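Local coordinates for mandelate racemase/muconate lactonizing enzyme-like protein (Roseovarius sp. TM1035, PDB 3RCY) that is of unknown specific activity but, as a magnesium-binding member of the enolase superfamily, probably acts on a carboxylate substrate by abstracting its alpha-proton, at residues A[312-324]-A[337-351]. Residues are numbered along the deposited sequence; the frame is centred on the assembly and turned at random.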
ATOM      1  N   LEU A 312      -2.672 -27.945  22.217  1.00 12.86           N
ATOM      2  CA  LEU A 312      -2.836 -29.331  22.645  1.00 12.82           C
ATOM      3  C   LEU A 312      -4.294 -29.764  22.630  1.00 13.34           C
ATOM      4  O   LEU A 312      -5.085 -29.351  23.478  1.00 13.22           O
ATOM      5  CB  LEU A 312      -2.225 -29.595  24.038  1.00 12.51           C
ATOM      6  CG  LEU A 312      -2.285 -31.091  24.416  1.00 14.82           C
ATOM      7  CD1 LEU A 312      -1.195 -31.908  23.702  1.00 12.80           C
ATOM      8  CD2 LEU A 312      -2.221 -31.321  25.913  1.00 12.98           C
ATOM      9  N   TYR A 313      -4.653 -30.582  21.651  1.00 14.29           N
ATOM     10  CA  TYR A 313      -5.844 -31.407  21.790  1.00 15.01           C
ATOM     11  C   TYR A 313      -5.472 -32.804  21.341  1.00 15.17           C
ATOM     12  O   TYR A 313      -5.928 -33.291  20.309  1.00 15.34           O
ATOM     13  CB  TYR A 313      -7.076 -30.858  21.046  1.00 15.83           C
ATOM     14  CG  TYR A 313      -8.342 -31.403  21.664  1.00 19.14           C
ATOM     15  CD1 TYR A 313      -8.734 -30.997  22.943  1.00 16.22           C
ATOM     16  CD2 TYR A 313      -9.111 -32.371  21.012  1.00 16.51           C
ATOM     17  CE1 TYR A 313      -9.875 -31.514  23.547  1.00 19.68           C
ATOM     18  CE2 TYR A 313     -10.266 -32.897  21.606  1.00 19.65           C
ATOM     19  CZ  TYR A 313     -10.636 -32.462  22.875  1.00 16.85           C
ATOM     20  OH  TYR A 313     -11.759 -32.972  23.491  1.00 20.58           O
ATOM     21  N   ALA A 314      -4.615 -33.428  22.141  1.00 15.05           N
ATOM     22  CA  ALA A 314      -3.977 -34.684  21.797  1.00 15.12           C
ATOM     23  C   ALA A 314      -3.341 -35.248  23.065  1.00 15.01           C
ATOM     24  O   ALA A 314      -3.677 -34.822  24.172  1.00 15.32           O
ATOM     25  CB  ALA A 314      -2.932 -34.458  20.709  1.00 15.02           C
ATOM     26  N   GLY A 315      -2.419 -36.193  22.908  1.00 14.49           N
ATOM     27  CA  GLY A 315      -1.851 -36.900  24.054  1.00 14.11           C
ATOM     28  C   GLY A 315      -0.694 -36.191  24.735  1.00 13.73           C
ATOM     29  O   GLY A 315      -0.274 -35.107  24.307  1.00 12.83           O
ATOM     30  N   PRO A 316      -0.175 -36.804  25.813  1.00 13.92           N
ATOM     31  CA  PRO A 316       0.859 -36.217  26.662  1.00 13.64           C
ATOM     32  C   PRO A 316       2.254 -36.225  26.032  1.00 13.21           C
ATOM     33  O   PRO A 316       3.159 -35.560  26.542  1.00 13.52           O
ATOM     34  CB  PRO A 316       0.837 -37.122  27.896  1.00 13.86           C
ATOM     35  CG  PRO A 316       0.369 -38.452  27.367  1.00 15.53           C
ATOM     36  CD  PRO A 316      -0.650 -38.100  26.336  1.00 14.08           C
ATOM     37  N   VAL A 317       2.433 -36.989  24.958  1.00 12.41           N
ATOM     38  CA  VAL A 317       3.714 -37.025  24.251  1.00 12.28           C
ATOM     39  C   VAL A 317       3.888 -35.741  23.446  1.00 12.10           C
ATOM     40  O   VAL A 317       4.925 -35.084  23.539  1.00 12.14           O
ATOM     41  CB  VAL A 317       3.863 -38.285  23.337  1.00 12.40           C
ATOM     42  CG1 VAL A 317       5.122 -38.186  22.479  1.00 11.89           C
ATOM     43  CG2 VAL A 317       3.909 -39.560  24.183  1.00 12.06           C
ATOM     44  N   GLU A 318       2.872 -35.367  22.669  1.00 12.31           N
ATOM     45  CA  GLU A 318       2.921 -34.075  21.993  1.00 12.51           C
ATOM     46  C   GLU A 318       3.036 -32.944  23.017  1.00 12.60           C
ATOM     47  O   GLU A 318       3.743 -31.969  22.792  1.00 11.91           O
ATOM     48  CB  GLU A 318       1.710 -33.847  21.088  1.00 12.81           C
ATOM     49  CG  GLU A 318       1.941 -32.675  20.142  1.00 14.11           C
ATOM     50  CD  GLU A 318       0.670 -32.116  19.539  1.00 13.57           C
ATOM     51  OE1 GLU A 318      -0.320 -31.907  20.283  1.00 14.40           O
ATOM     52  OE2 GLU A 318       0.674 -31.856  18.321  1.00 13.68           O
ATOM     53  N   TRP A 319       2.358 -33.095  24.153  1.00 13.28           N
ATOM     54  CA  TRP A 319       2.427 -32.091  25.210  1.00 13.72           C
ATOM     55  C   TRP A 319       3.840 -31.944  25.775  1.00 13.44           C
ATOM     56  O   TRP A 319       4.263 -30.838  26.083  1.00 13.32           O
ATOM     57  CB  TRP A 319       1.440 -32.420  26.326  1.00 15.01           C
ATOM     58  CG  TRP A 319       1.336 -31.359  27.369  1.00 17.27           C
ATOM     59  CD1 TRP A 319       0.960 -30.050  27.190  1.00 16.12           C
ATOM     60  CD2 TRP A 319       1.602 -31.510  28.764  1.00 16.78           C
ATOM     61  NE1 TRP A 319       0.979 -29.383  28.391  1.00 16.60           N
ATOM     62  CE2 TRP A 319       1.365 -30.254  29.375  1.00 17.37           C
ATOM     63  CE3 TRP A 319       2.020 -32.585  29.561  1.00 17.96           C
ATOM     64  CZ2 TRP A 319       1.528 -30.048  30.747  1.00 17.51           C
ATOM     65  CZ3 TRP A 319       2.188 -32.374  30.929  1.00 18.32           C
ATOM     66  CH2 TRP A 319       1.939 -31.118  31.505  1.00 17.71           C
ATOM     67  N   ALA A 320       4.562 -33.057  25.919  1.00 13.45           N
ATOM     68  CA  ALA A 320       5.958 -33.002  26.370  1.00 13.39           C
ATOM     69  C   ALA A 320       6.827 -32.208  25.391  1.00 13.05           C
ATOM     70  O   ALA A 320       7.669 -31.409  25.813  1.00 12.41           O
ATOM     71  CB  ALA A 320       6.528 -34.400  26.589  1.00 13.25           C
ATOM     72  N   ALA A 321       6.610 -32.418  24.095  1.00 13.17           N
ATOM     73  CA  ALA A 321       7.284 -31.624  23.067  1.00 13.15           C
ATOM     74  C   ALA A 321       6.990 -30.138  23.260  1.00 13.36           C
ATOM     75  O   ALA A 321       7.913 -29.312  23.264  1.00 13.66           O
ATOM     76  CB  ALA A 321       6.903 -32.092  21.647  1.00 12.32           C
ATOM     77  N   ASN A 322       5.714 -29.810  23.464  1.00 13.37           N
ATOM     78  CA  ASN A 322       5.286 -28.431  23.740  1.00 13.18           C
ATOM     79  C   ASN A 322       6.039 -27.790  24.909  1.00 13.29           C
ATOM     80  O   ASN A 322       6.403 -26.612  24.861  1.00 13.10           O
ATOM     81  CB  ASN A 322       3.783 -28.376  24.029  1.00 13.29           C
ATOM     82  CG  ASN A 322       2.929 -28.743  22.825  1.00 14.07           C
ATOM     83  OD1 ASN A 322       3.424 -28.894  21.711  1.00 13.48           O
ATOM     84  ND2 ASN A 322       1.632 -28.877  23.051  1.00 13.43           N
ATOM     85  N   VAL A 323       6.245 -28.571  25.967  1.00 12.85           N
ATOM     86  CA  VAL A 323       6.868 -28.069  27.185  1.00 12.36           C
ATOM     87  C   VAL A 323       8.347 -27.754  26.976  1.00 12.66           C
ATOM     88  O   VAL A 323       8.812 -26.681  27.372  1.00 12.65           O
ATOM     89  CB  VAL A 323       6.632 -29.033  28.382  1.00 12.33           C
ATOM     90  CG1 VAL A 323       7.497 -28.651  29.585  1.00 12.38           C
ATOM     91  CG2 VAL A 323       5.145 -29.027  28.769  1.00 12.07           C
ATOM     92  N   HIS A 324       9.083 -28.671  26.345  1.00 12.78           N
ATOM     93  CA  HIS A 324      10.493 -28.409  26.015  1.00 12.78           C
ATOM     94  C   HIS A 324      10.679 -27.221  25.067  1.00 12.55           C
ATOM     95  O   HIS A 324      11.594 -26.396  25.246  1.00 12.08           O
ATOM     96  CB  HIS A 324      11.138 -29.675  25.449  1.00 13.03           C
ATOM     97  CG  HIS A 324      11.375 -30.709  26.497  1.00 14.22           C
ATOM     98  ND1 HIS A 324      12.505 -30.716  27.284  1.00 13.75           N
ATOM     99  CD2 HIS A 324      10.586 -31.710  26.955  1.00 14.08           C
ATOM    100  CE1 HIS A 324      12.427 -31.711  28.150  1.00 14.96           C
ATOM    101  NE2 HIS A 324      11.266 -32.322  27.980  1.00 14.35           N
ATOM    102  N   SER A 337      -3.134 -27.349  28.093  1.00 14.20           N
ATOM    103  CA  SER A 337      -2.949 -28.587  28.840  1.00 14.69           C
ATOM    104  C   SER A 337      -4.281 -29.306  29.068  1.00 14.74           C
ATOM    105  O   SER A 337      -5.348 -28.680  29.116  1.00 14.52           O
ATOM    106  CB  SER A 337      -2.257 -28.307  30.184  1.00 14.94           C
ATOM    107  OG  SER A 337      -1.069 -27.540  30.001  1.00 19.55           O
ATOM    108  N   ILE A 338      -4.208 -30.628  29.191  1.00 14.98           N
ATOM    109  CA  ILE A 338      -5.387 -31.453  29.428  1.00 15.36           C
ATOM    110  C   ILE A 338      -5.085 -32.389  30.593  1.00 16.21           C
ATOM    111  O   ILE A 338      -4.158 -33.214  30.527  1.00 16.32           O
ATOM    112  CB  ILE A 338      -5.799 -32.282  28.174  1.00 15.28           C
ATOM    113  CG1 ILE A 338      -5.940 -31.380  26.936  1.00 15.04           C
ATOM    114  CG2 ILE A 338      -7.112 -33.051  28.452  1.00 15.36           C
ATOM    115  CD1 ILE A 338      -6.206 -32.136  25.622  1.00 14.93           C
ATOM    116  N   GLU A 339      -5.852 -32.243  31.667  1.00 16.85           N
ATOM    117  CA  GLU A 339      -5.646 -33.051  32.860  1.00 18.10           C
ATOM    118  C   GLU A 339      -6.653 -34.196  32.914  1.00 17.98           C
ATOM    119  O   GLU A 339      -7.822 -33.977  33.224  1.00 18.17           O
ATOM    120  CB  GLU A 339      -5.764 -32.176  34.110  1.00 19.59           C
ATOM    121  CG  GLU A 339      -5.109 -32.747  35.354  1.00 34.15           C
ATOM    122  CD  GLU A 339      -5.559 -32.049  36.637  1.00 21.83           C
ATOM    123  OE1 GLU A 339      -6.189 -30.966  36.547  1.00 34.51           O
ATOM    124  OE2 GLU A 339      -5.289 -32.590  37.736  1.00 34.67           O
ATOM    125  N   THR A 340      -6.199 -35.408  32.598  1.00 17.21           N
ATOM    126  CA  THR A 340      -7.032 -36.610  32.736  1.00 16.87           C
ATOM    127  C   THR A 340      -6.184 -37.732  33.311  1.00 16.52           C
ATOM    128  O   THR A 340      -4.956 -37.706  33.167  1.00 16.28           O
ATOM    129  CB  THR A 340      -7.671 -37.095  31.390  1.00 16.60           C
ATOM    130  OG1 THR A 340      -6.672 -37.698  30.559  1.00 16.31           O
ATOM    131  CG2 THR A 340      -8.366 -35.956  30.641  1.00 16.72           C
ATOM    132  N   PRO A 341      -6.825 -38.724  33.970  1.00 16.53           N
ATOM    133  CA  PRO A 341      -6.057 -39.865  34.464  1.00 16.76           C
ATOM    134  C   PRO A 341      -5.248 -40.552  33.356  1.00 16.81           C
ATOM    135  O   PRO A 341      -4.108 -40.948  33.589  1.00 17.29           O
ATOM    136  CB  PRO A 341      -7.139 -40.804  35.030  1.00 17.22           C
ATOM    137  CG  PRO A 341      -8.263 -39.887  35.394  1.00 22.73           C
ATOM    138  CD  PRO A 341      -8.253 -38.827  34.329  1.00 16.85           C
ATOM    139  N   PHE A 342      -5.826 -40.675  32.162  1.00 16.56           N
ATOM    140  CA  PHE A 342      -5.163 -41.382  31.057  1.00 16.55           C
ATOM    141  C   PHE A 342      -3.944 -40.616  30.526  1.00 16.32           C
ATOM    142  O   PHE A 342      -2.888 -41.220  30.313  1.00 16.30           O
ATOM    143  CB  PHE A 342      -6.153 -41.698  29.924  1.00 16.29           C
ATOM    144  CG  PHE A 342      -5.591 -42.606  28.855  1.00 19.88           C
ATOM    145  CD1 PHE A 342      -5.369 -43.958  29.112  1.00 17.03           C
ATOM    146  CD2 PHE A 342      -5.290 -42.109  27.591  1.00 16.22           C
ATOM    147  CE1 PHE A 342      -4.848 -44.804  28.125  1.00 20.42           C
ATOM    148  CE2 PHE A 342      -4.770 -42.941  26.595  1.00 19.64           C
ATOM    149  CZ  PHE A 342      -4.551 -44.291  26.861  1.00 16.86           C
ATOM    150  N   HIS A 343      -4.089 -39.300  30.321  1.00 15.73           N
ATOM    151  CA  HIS A 343      -2.938 -38.441  29.987  1.00 15.59           C
ATOM    152  C   HIS A 343      -1.789 -38.662  30.969  1.00 15.78           C
ATOM    153  O   HIS A 343      -0.645 -38.890  30.560  1.00 15.78           O
ATOM    154  CB  HIS A 343      -3.310 -36.951  30.037  1.00 14.95           C
ATOM    155  CG  HIS A 343      -3.891 -36.411  28.766  1.00 14.91           C
ATOM    156  ND1 HIS A 343      -5.248 -36.369  28.527  1.00 14.78           N
ATOM    157  CD2 HIS A 343      -3.301 -35.837  27.687  1.00 14.47           C
ATOM    158  CE1 HIS A 343      -5.470 -35.811  27.349  1.00 14.44           C
ATOM    159  NE2 HIS A 343      -4.306 -35.482  26.818  1.00 14.26           N
ATOM    160  N   ASP A 344      -2.096 -38.573  32.263  1.00 15.86           N
ATOM    161  CA  ASP A 344      -1.072 -38.687  33.304  1.00 16.43           C
ATOM    162  C   ASP A 344      -0.430 -40.073  33.331  1.00 16.63           C
ATOM    163  O   ASP A 344       0.797 -40.194  33.379  1.00 16.57           O
ATOM    164  CB  ASP A 344      -1.647 -38.331  34.681  1.00 17.43           C
ATOM    165  CG  ASP A 344      -0.563 -38.095  35.719  1.00 23.31           C
ATOM    166  OD1 ASP A 344       0.109 -37.042  35.674  1.00 17.76           O
ATOM    167  OD2 ASP A 344      -0.384 -38.968  36.588  1.00 18.45           O
ATOM    168  N   ALA A 345      -1.260 -41.114  33.263  1.00 16.86           N
ATOM    169  CA  ALA A 345      -0.778 -42.494  33.321  1.00 16.93           C
ATOM    170  C   ALA A 345       0.078 -42.884  32.112  1.00 16.63           C
ATOM    171  O   ALA A 345       1.040 -43.651  32.246  1.00 16.58           O
ATOM    172  CB  ALA A 345      -1.953 -43.470  33.492  1.00 17.45           C
ATOM    173  N   LEU A 346      -0.266 -42.355  30.939  1.00 16.44           N
ATOM    174  CA  LEU A 346       0.463 -42.678  29.703  1.00 16.36           C
ATOM    175  C   LEU A 346       1.934 -42.249  29.748  1.00 16.51           C
ATOM    176  O   LEU A 346       2.792 -42.904  29.156  1.00 16.93           O
ATOM    177  CB  LEU A 346      -0.234 -42.069  28.484  1.00 16.44           C
ATOM    178  CG  LEU A 346       0.261 -42.496  27.098  1.00 15.66           C
ATOM    179  CD1 LEU A 346       0.299 -44.030  26.939  1.00 16.80           C
ATOM    180  CD2 LEU A 346      -0.598 -41.855  26.009  1.00 16.78           C
ATOM    181  N   ILE A 347       2.226 -41.153  30.443  1.00 16.00           N
ATOM    182  CA  ILE A 347       3.622 -40.768  30.661  1.00 16.15           C
ATOM    183  C   ILE A 347       4.074 -40.939  32.117  1.00 16.61           C
ATOM    184  O   ILE A 347       5.079 -40.353  32.534  1.00 16.87           O
ATOM    185  CB  ILE A 347       3.952 -39.349  30.123  1.00 15.90           C
ATOM    186  CG1 ILE A 347       3.100 -38.270  30.821  1.00 12.59           C
ATOM    187  CG2 ILE A 347       3.831 -39.329  28.581  1.00 12.22           C
ATOM    188  CD1 ILE A 347       3.620 -36.830  30.613  1.00 15.04           C
ATOM    189  N   LYS A 348       3.336 -41.758  32.865  1.00 16.94           N
ATOM    190  CA  LYS A 348       3.649 -42.101  34.262  1.00 18.05           C
ATOM    191  C   LYS A 348       3.912 -40.875  35.151  1.00 17.88           C
ATOM    192  O   LYS A 348       4.839 -40.865  35.957  1.00 17.83           O
ATOM    193  CB  LYS A 348       4.810 -43.113  34.337  1.00 19.30           C
ATOM    194  CG  LYS A 348       4.590 -44.380  33.508  1.00 20.01           C
ATOM    195  CD  LYS A 348       5.620 -45.465  33.802  1.00 21.18           C
ATOM    196  CE  LYS A 348       5.373 -46.698  32.928  1.00 20.85           C
ATOM    197  NZ  LYS A 348       6.409 -47.758  33.120  1.00 22.95           N
ATOM    198  N   GLY A 349       3.085 -39.843  34.990  1.00 17.88           N
ATOM    199  CA  GLY A 349       3.198 -38.616  35.790  1.00 18.10           C
ATOM    200  C   GLY A 349       4.499 -37.842  35.656  1.00 18.00           C
ATOM    201  O   GLY A 349       4.852 -37.065  36.549  1.00 18.02           O
ATOM    202  N   SER A 350       5.190 -38.036  34.532  1.00 17.55           N
ATOM    203  CA  SER A 350       6.538 -37.504  34.299  1.00 17.63           C
ATOM    204  C   SER A 350       6.588 -35.981  34.265  1.00 17.94           C
ATOM    205  O   SER A 350       7.562 -35.388  34.716  1.00 18.55           O
ATOM    206  CB  SER A 350       7.105 -38.045  32.979  1.00 17.00           C
ATOM    207  OG  SER A 350       7.453 -39.409  33.103  1.00 29.18           O
ATOM    208  N   ILE A 351       5.546 -35.369  33.701  1.00 17.66           N
ATOM    209  CA  ILE A 351       5.412 -33.914  33.621  1.00 17.73           C
ATOM    210  C   ILE A 351       3.977 -33.568  34.012  1.00 17.52           C
ATOM    211  O   ILE A 351       3.047 -34.191  33.520  1.00 17.10           O
ATOM    212  CB  ILE A 351       5.693 -33.382  32.187  1.00 17.92           C
ATOM    213  CG1 ILE A 351       7.053 -33.872  31.668  1.00 18.13           C
ATOM    214  CG2 ILE A 351       5.638 -31.853  32.149  1.00 18.14           C
ATOM    215  CD1 ILE A 351       7.256 -33.640  30.170  1.00 18.35           C
TER
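Trp319 holds its CG anti to the backbone N (chi1 -173°), which carries the indole off helix 316-327 to lie between Ser337 and Ile351, while His343, with CG beside its own backbone N (chi1 -86°), turns its imidazole toward the loop that leads into that helix. There His343 NE2 gives a nearly straight hydrogen bond to Ala314 O, 2.8 Å away and close to the ring plane. His343 ND1 shares a hydrogen bond with OG1 of Thr340, the N-cap residue of helix 341-346, and the same oxygen accepts from His343 N; the ring is thus gripped at both nitrogens and its rotation fixed. Pro316 packs obliquely against the imidazole, its CD 3.7 Å from His343 CD2, with CG against Leu346 CD2 and Ile347 CG2. Across the indole, Ile351 O lies at the ring edge, 3.3 Å from Trp319 CZ3, and Ile351 CG2 packs 3.7 Å from the same atom. Trp319 NE1 makes a weak, bent bond to Ser337 OG, whose stronger partner is Cys335 O. Replacing Trp319 by an alanine is likely to open a gap between Ser337 and Ile351, removing the weak donor to Ser337 OG and the aromatic neighbour of Ile351 CG2. Farther along, Ile351 CD1 reaches Ala320 CB, and Ile358 of strand 357-358 touches both Trp319 and Ile351. The contact joins helix 316-327 to the chain that follows strand 335-336, in the modified TIM barrel of the enolase superfamily.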